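Local coordinates for protein PcaV transcriptional regulator (PDB 4G9Y) that binds 3,4-dihydroxybenzoate and probably acts as a ligand-responsive, DNA-binding transcription factor of the MarR family, built around a winged helix-turn-helix, at residues P51-Q55 and R93-R97. Coordinates in Å, arbitrary orientation, origin at the centre of the assembly. Numbering follows the deposited sequence.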
ATOM      1  N   PRO A  51     -15.944 -23.857  -7.769  1.00 31.94           N
ATOM      2  CA  PRO A  51     -16.787 -24.123  -6.608  1.00 32.54           C
ATOM      3  C   PRO A  51     -16.250 -25.319  -5.849  1.00 30.95           C
ATOM      4  O   PRO A  51     -15.810 -26.283  -6.462  1.00 29.43           O
ATOM      5  CB  PRO A  51     -18.142 -24.457  -7.238  1.00 31.92           C
ATOM      6  CG  PRO A  51     -18.116 -23.747  -8.550  1.00 32.09           C
ATOM      7  CD  PRO A  51     -16.704 -23.922  -9.026  1.00 27.81           C
ATOM      8  N   GLY A  52     -16.245 -25.246  -4.527  1.00 29.17           N
ATOM      9  CA  GLY A  52     -15.837 -26.389  -3.731  1.00 34.46           C
ATOM     10  C   GLY A  52     -14.347 -26.469  -3.471  1.00 30.96           C
ATOM     11  O   GLY A  52     -13.872 -27.425  -2.861  1.00 37.23           O
ATOM     12  N   LEU A  53     -13.603 -25.471  -3.928  1.00 27.97           N
ATOM     13  CA  LEU A  53     -12.163 -25.424  -3.680  1.00 24.77           C
ATOM     14  C   LEU A  53     -11.936 -25.380  -2.175  1.00 32.02           C
ATOM     15  O   LEU A  53     -12.757 -24.846  -1.441  1.00 30.41           O
ATOM     16  CB  LEU A  53     -11.587 -24.164  -4.321  1.00 26.78           C
ATOM     17  CG  LEU A  53     -10.144 -24.138  -4.795  1.00 39.70           C
ATOM     18  CD1 LEU A  53      -9.828 -25.329  -5.698  1.00 33.59           C
ATOM     19  CD2 LEU A  53      -9.903 -22.822  -5.516  1.00 35.93           C
ATOM     20  N   ASP A  54     -10.844 -25.960  -1.696  1.00 28.23           N
ATOM     21  CA  ASP A  54     -10.609 -25.941  -0.260  1.00 38.39           C
ATOM     22  C   ASP A  54     -10.028 -24.593   0.143  1.00 33.06           C
ATOM     23  O   ASP A  54      -9.488 -23.874  -0.683  1.00 28.18           O
ATOM     24  CB  ASP A  54      -9.655 -27.053   0.147  1.00 50.79           C
ATOM     25  CG  ASP A  54      -8.266 -26.834  -0.397  1.00 58.30           C
ATOM     26  OD1 ASP A  54      -8.021 -27.219  -1.558  1.00 65.23           O
ATOM     27  OD2 ASP A  54      -7.431 -26.253   0.326  1.00 62.30           O
ATOM     28  N   GLN A  55     -10.123 -24.270   1.424  1.00 31.34           N
ATOM     29  CA  GLN A  55      -9.716 -22.966   1.925  1.00 25.24           C
ATOM     30  C   GLN A  55      -8.251 -22.661   1.699  1.00 33.70           C
ATOM     31  O   GLN A  55      -7.890 -21.544   1.329  1.00 34.32           O
ATOM     32  CB  GLN A  55     -10.040 -22.864   3.416  1.00 28.31           C
ATOM     33  CG  GLN A  55      -9.755 -21.507   4.025  1.00 29.58           C
ATOM     34  CD  GLN A  55     -10.397 -21.367   5.395  1.00 36.68           C
ATOM     35  OE1 GLN A  55     -11.558 -21.736   5.589  1.00 35.84           O
ATOM     36  NE2 GLN A  55      -9.639 -20.849   6.357  1.00 35.82           N
ATOM     37  N   ARG A  93      -9.250 -30.572   5.871  1.00 72.78           N
ATOM     38  CA  ARG A  93      -9.424 -29.477   4.927  1.00 68.92           C
ATOM     39  C   ARG A  93     -10.912 -29.115   4.853  1.00 60.05           C
ATOM     40  O   ARG A  93     -11.781 -29.944   5.145  1.00 54.18           O
ATOM     41  CB  ARG A  93      -8.845 -29.818   3.550  1.00 74.79           C
ATOM     42  CG  ARG A  93      -9.218 -31.191   3.023  1.00 82.67           C
ATOM     43  CD  ARG A  93      -8.464 -31.516   1.733  1.00 90.60           C
ATOM     44  NE  ARG A  93      -8.872 -30.668   0.611  1.00 95.81           N
ATOM     45  CZ  ARG A  93      -9.166 -31.120  -0.607  1.00 94.10           C
ATOM     46  NH1 ARG A  93      -9.098 -32.419  -0.870  1.00 97.38           N
ATOM     47  NH2 ARG A  93      -9.529 -30.272  -1.565  1.00 86.44           N
ATOM     48  N   SER A  94     -11.200 -27.866   4.495  1.00 52.69           N
ATOM     49  CA  SER A  94     -12.575 -27.376   4.453  1.00 51.54           C
ATOM     50  C   SER A  94     -12.908 -26.902   3.049  1.00 39.92           C
ATOM     51  O   SER A  94     -12.159 -26.126   2.472  1.00 34.58           O
ATOM     52  CB  SER A  94     -12.756 -26.213   5.430  1.00 59.32           C
ATOM     53  OG  SER A  94     -12.306 -26.546   6.733  1.00 65.53           O
ATOM     54  N   LEU A  95     -14.036 -27.355   2.512  1.00 33.20           N
ATOM     55  CA  LEU A  95     -14.440 -26.972   1.163  1.00 33.89           C
ATOM     56  C   LEU A  95     -15.343 -25.748   1.217  1.00 29.74           C
ATOM     57  O   LEU A  95     -16.238 -25.682   2.053  1.00 31.03           O
ATOM     58  CB  LEU A  95     -15.179 -28.126   0.498  1.00 37.44           C
ATOM     59  CG  LEU A  95     -14.470 -29.476   0.621  1.00 45.07           C
ATOM     60  CD1 LEU A  95     -15.242 -30.555  -0.122  1.00 47.99           C
ATOM     61  CD2 LEU A  95     -13.042 -29.370   0.105  1.00 39.85           C
ATOM     62  N   LEU A  96     -15.106 -24.788   0.326  1.00 28.55           N
ATOM     63  CA  LEU A  96     -15.852 -23.536   0.318  1.00 27.17           C
ATOM     64  C   LEU A  96     -16.704 -23.464  -0.930  1.00 26.10           C
ATOM     65  O   LEU A  96     -16.263 -23.841  -2.014  1.00 23.97           O
ATOM     66  CB  LEU A  96     -14.889 -22.341   0.313  1.00 21.65           C
ATOM     67  CG  LEU A  96     -13.842 -22.319   1.422  1.00 25.34           C
ATOM     68  CD1 LEU A  96     -12.937 -21.105   1.266  1.00 23.87           C
ATOM     69  CD2 LEU A  96     -14.531 -22.327   2.791  1.00 28.55           C
ATOM     70  N   ARG A  97     -17.919 -22.956  -0.787  1.00 26.86           N
ATOM     71  CA  ARG A  97     -18.805 -22.807  -1.925  1.00 29.13           C
ATOM     72  C   ARG A  97     -19.637 -21.540  -1.741  1.00 23.32           C
ATOM     73  O   ARG A  97     -20.065 -21.249  -0.630  1.00 25.95           O
ATOM     74  CB  ARG A  97     -19.703 -24.034  -1.986  1.00 36.22           C
ATOM     75  CG  ARG A  97     -20.564 -24.133  -3.204  1.00 48.84           C
ATOM     76  CD  ARG A  97     -21.256 -25.486  -3.221  1.00 55.26           C
ATOM     77  NE  ARG A  97     -20.280 -26.574  -3.208  1.00 56.27           N
ATOM     78  CZ  ARG A  97     -19.795 -27.155  -4.302  1.00 54.88           C
ATOM     79  NH1 ARG A  97     -20.199 -26.762  -5.506  1.00 47.51           N
ATOM     80  NH2 ARG A  97     -18.908 -28.134  -4.192  1.00 56.18           N
TER
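Arg93, poorly ordered, opens the pairing with a salt bridge whose hydrogen bond is weak (NH2 to Asp54 OD1 3.4 Å, N-H...O 137°); the guanidinium also bridges to Asp87, while OD1 bonds Thr57 and the Asp54 side chain, at the N-cap, caps a backbone N of helix 55-62. Ser94 O accepts a hydrogen bond from Gln55 N (2.9 Å) and lies 3.1 Å from Asp54 CA, a CA-H...O contact. Leu95 and Asp54 have the closest CA pair, 4.2 Å, forming a single antiparallel bridge. Leu96 uses both peptide groups: its N donates to Leu53 O (2.9 Å, N-H...O 165°), whereas its O takes a weak, bent bond from Gly52 N (2.9 Å, N-H...O 128°). Arg97 lays one guanidinium face over Gly52, Arg97 NH2 3.6 Å from Gly52 CA, where a CB would clash. The loop between helices 38-49 and 55-62 thus adds a short strand-like third member beside strand 94-98, opposite hairpin partner 82-86, as in the winged helix fold, while Leu96 packs among helices 38-49, 55-62 and 66-78.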